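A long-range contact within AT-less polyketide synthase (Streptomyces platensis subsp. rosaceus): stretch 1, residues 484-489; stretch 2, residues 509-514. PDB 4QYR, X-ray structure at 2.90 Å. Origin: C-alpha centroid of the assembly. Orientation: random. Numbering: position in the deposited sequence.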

ATOM      1  N   HIS A 484      13.768  39.105   6.978  1.00 86.32           N
ATOM      2  CA  HIS A 484      12.703  38.138   6.740  1.00 79.45           C
ATOM      3  C   HIS A 484      11.935  37.830   8.017  1.00 72.44           C
ATOM      4  O   HIS A 484      11.468  36.706   8.213  1.00 70.88           O
ATOM      5  CB  HIS A 484      13.277  36.836   6.164  1.00 81.85           C
ATOM      6  CG  HIS A 484      13.996  37.012   4.861  1.00 89.46           C
ATOM      7  ND1 HIS A 484      14.870  36.068   4.359  1.00 90.39           N
ATOM      8  CD2 HIS A 484      13.972  38.022   3.956  1.00 93.82           C
ATOM      9  CE1 HIS A 484      15.352  36.489   3.202  1.00 93.60           C
ATOM     10  NE2 HIS A 484      14.826  37.674   2.938  1.00 96.12           N
ATOM     11  N   ALA A 485      11.814  38.819   8.893  1.00 71.47           N
ATOM     12  CA  ALA A 485      11.217  38.572  10.201  1.00 73.13           C
ATOM     13  C   ALA A 485       9.743  38.257  10.087  1.00 74.86           C
ATOM     14  O   ALA A 485       9.024  38.871   9.304  1.00 75.38           O
ATOM     15  CB  ALA A 485      11.420  39.755  11.122  1.00 73.73           C
ATOM     16  N   PRO A 486       9.286  37.283  10.875  1.00 75.51           N
ATOM     17  CA  PRO A 486       7.854  37.007  10.893  1.00 72.55           C
ATOM     18  C   PRO A 486       7.130  38.169  11.518  1.00 71.09           C
ATOM     19  O   PRO A 486       7.688  38.869  12.350  1.00 70.31           O
ATOM     20  CB  PRO A 486       7.739  35.755  11.768  1.00 71.43           C
ATOM     21  CG  PRO A 486       9.117  35.192  11.825  1.00 73.27           C
ATOM     22  CD  PRO A 486      10.030  36.371  11.754  1.00 75.77           C
ATOM     23  N   ASP A 487       5.903  38.380  11.079  1.00 74.81           N
ATOM     24  CA  ASP A 487       4.974  39.239  11.777  1.00 80.14           C
ATOM     25  C   ASP A 487       4.806  38.679  13.184  1.00 76.51           C
ATOM     26  O   ASP A 487       4.814  37.464  13.378  1.00 73.36           O
ATOM     27  CB  ASP A 487       3.650  39.279  11.029  1.00 86.29           C
ATOM     28  CG  ASP A 487       2.691  40.285  11.587  1.00 96.30           C
ATOM     29  OD1 ASP A 487       2.610  40.432  12.827  1.00101.50           O
ATOM     30  OD2 ASP A 487       2.008  40.933  10.765  1.00100.19           O
ATOM     31  N   LEU A 488       4.641  39.562  14.159  1.00 76.86           N
ATOM     32  CA  LEU A 488       4.664  39.138  15.545  1.00 75.38           C
ATOM     33  C   LEU A 488       3.462  38.262  15.912  1.00 74.30           C
ATOM     34  O   LEU A 488       3.640  37.144  16.401  1.00 70.95           O
ATOM     35  CB  LEU A 488       4.735  40.360  16.453  1.00 79.15           C
ATOM     36  CG  LEU A 488       5.117  40.158  17.921  1.00 76.37           C
ATOM     37  CD1 LEU A 488       5.884  41.370  18.348  1.00 79.43           C
ATOM     38  CD2 LEU A 488       3.903  40.005  18.795  1.00 76.90           C
ATOM     39  N   ALA A 489       2.248  38.757  15.679  1.00 78.04           N
ATOM     40  CA  ALA A 489       1.049  37.991  16.004  1.00 64.55           C
ATOM     41  C   ALA A 489       1.019  36.675  15.247  1.00 60.52           C
ATOM     42  O   ALA A 489       0.440  35.702  15.713  1.00 65.39           O
ATOM     43  CB  ALA A 489      -0.185  38.784  15.708  1.00 66.54           C
ATOM     44  N   VAL A 509       4.880  37.780  27.671  1.00 84.44           N
ATOM     45  CA  VAL A 509       4.091  38.692  26.831  1.00 80.48           C
ATOM     46  C   VAL A 509       4.914  39.866  26.295  1.00 82.69           C
ATOM     47  O   VAL A 509       5.581  40.573  27.050  1.00 85.91           O
ATOM     48  CB  VAL A 509       2.864  39.253  27.592  1.00 83.43           C
ATOM     49  CG1 VAL A 509       2.113  40.248  26.732  1.00 84.76           C
ATOM     50  CG2 VAL A 509       1.937  38.128  28.003  1.00 81.48           C
ATOM     51  N   VAL A 510       4.855  40.061  24.979  1.00 81.14           N
ATOM     52  CA  VAL A 510       5.625  41.108  24.317  1.00 88.55           C
ATOM     53  C   VAL A 510       4.732  42.099  23.581  1.00 89.43           C
ATOM     54  O   VAL A 510       3.551  41.827  23.329  1.00 86.03           O
ATOM     55  CB  VAL A 510       6.610  40.527  23.294  1.00 80.25           C
ATOM     56  CG1 VAL A 510       7.559  39.544  23.957  1.00 78.75           C
ATOM     57  CG2 VAL A 510       5.845  39.880  22.156  1.00 76.77           C
ATOM     58  N   GLY A 511       5.315  43.241  23.230  1.00 92.64           N
ATOM     59  CA  GLY A 511       4.653  44.219  22.388  1.00 94.96           C
ATOM     60  C   GLY A 511       5.419  44.438  21.099  1.00 88.80           C
ATOM     61  O   GLY A 511       4.895  45.005  20.149  1.00 89.39           O
ATOM     62  N   SER A 512       6.670  43.989  21.082  1.00 87.69           N
ATOM     63  CA  SER A 512       7.555  44.131  19.934  1.00 87.18           C
ATOM     64  C   SER A 512       8.400  42.893  19.840  1.00 83.65           C
ATOM     65  O   SER A 512       8.206  41.965  20.617  1.00 81.62           O
ATOM     66  CB  SER A 512       8.459  45.343  20.071  1.00 96.62           C
ATOM     67  OG  SER A 512       9.508  45.053  20.979  1.00 92.25           O
HETATM   68  N   MSE A 513       9.362  42.866  18.926  1.00 88.15           N
HETATM   69  CA  MSE A 513      10.056  41.609  18.738  1.00 83.63           C
HETATM   70  C   MSE A 513      11.485  41.632  19.296  1.00 90.78           C
HETATM   71  O   MSE A 513      12.116  40.585  19.440  1.00 88.65           O
HETATM   72  CB  MSE A 513      10.067  41.211  17.269  1.00 80.52           C
HETATM   73  CG  MSE A 513      10.277  39.698  17.106  1.00 78.35           C
HETATM   74 SE   MSE A 513      10.952  39.038  15.422  0.55139.82          SE
HETATM   75  CE  MSE A 513      12.741  38.584  16.036  1.00 98.67           C
ATOM     76  N   ASP A 514      12.008  42.802  19.637  1.00 98.70           N
ATOM     77  CA  ASP A 514      13.227  42.787  20.430  1.00104.89           C
ATOM     78  C   ASP A 514      12.864  42.545  21.884  1.00103.25           C
ATOM     79  O   ASP A 514      13.702  42.135  22.683  1.00107.76           O
ATOM     80  CB  ASP A 514      14.040  44.070  20.261  1.00115.71           C
ATOM     81  CG  ASP A 514      14.632  44.199  18.869  1.00119.13           C
ATOM     82  OD1 ASP A 514      15.858  44.003  18.731  1.00122.69           O
ATOM     83  OD2 ASP A 514      13.870  44.469  17.913  1.00116.68           O
TER

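The two stretches meet through van der Waals packing, much of it apolar: no hydrogen bond crosses between them, and the contact buries a modest 216 Å², both sides summed. Stretch 1 runs as a loop until a helix begins at Leu488, while stretch 2 comes off the end of a strand, turns through Gly511 and Ser512, and leads into a second helix. The backbones keep their distance, with the CA atoms of Leu488 and Met513 forming the nearest pair at 6.7 Å. The gap is bridged largely by side chains, and Leu488 accounts for most of the surface covered on stretch 1.

Stretch 2 opens with Val509, a strand residue that takes no part in the contact. The next residue, Val510, points its CA-to-CB bond toward stretch 1. Its CG2 lies 3.9 Å from Leu488 CD2, a normal van der Waals separation between methyl groups. Valine suits this buried position: its beta-branched side chain is readily accommodated in an extended backbone, with phi/psi of -121/165°, and it offers methyl groups to an apolar neighbour without unsatisfied polar atoms.

At Gly511 the strand has ended. Having no side chain, the residue contributes only backbone to the contact, and its C atom sits 4.1 Å from Leu488 CD1. Crowding by stretch 1 does not account for a glycine here, since a CB would point away and would find room. The same methyl then comes closest to Ser512, where Leu488 CD1 stands 3.3 Å from Ser512 C. This is a tight approach for two carbon atoms, and it places the leucine tip directly against the backbone of the turn. The serine side chain, in the p rotamer, starts away from stretch 1, and its OG is hydrogen-bonded to a residue just outside the stretches. The polar hydroxyl is thus satisfied without intruding on the apolar contact.

Met513, present as selenomethionine, is the main partner from stretch 2. Its CA-to-CB bond points toward stretch 1, and its CB lies 4.3 Å from Leu488 CD1. Farther out, the long, unbranched side chain reaches the loop before Leu488: Met513 SE is 4.4 Å from Ala485 CB and 4.5 Å from Pro486 O. The first is an apolar contact, in which a small methyl meets a large, polarizable selenium atom; the second is a looser contact with the backbone, at the outer limit of packing distance. A flexible side chain suits a contact that spans both the leucine and the preceding loop.

Asp514 closes the stretch beyond reach of stretch 1, its carboxylate oxygens hydrogen-bonded elsewhere in the structure. On the opposing segment, Asp487 likewise makes no contact across the interface. It occupies the N-cap position instead, where its OD1 accepts a weak hydrogen bond from Ala489 N at 3.3 Å. Aspartate is well suited to capping, because its short side chain can reach a free amide in the first turn of the helix that carries Leu488.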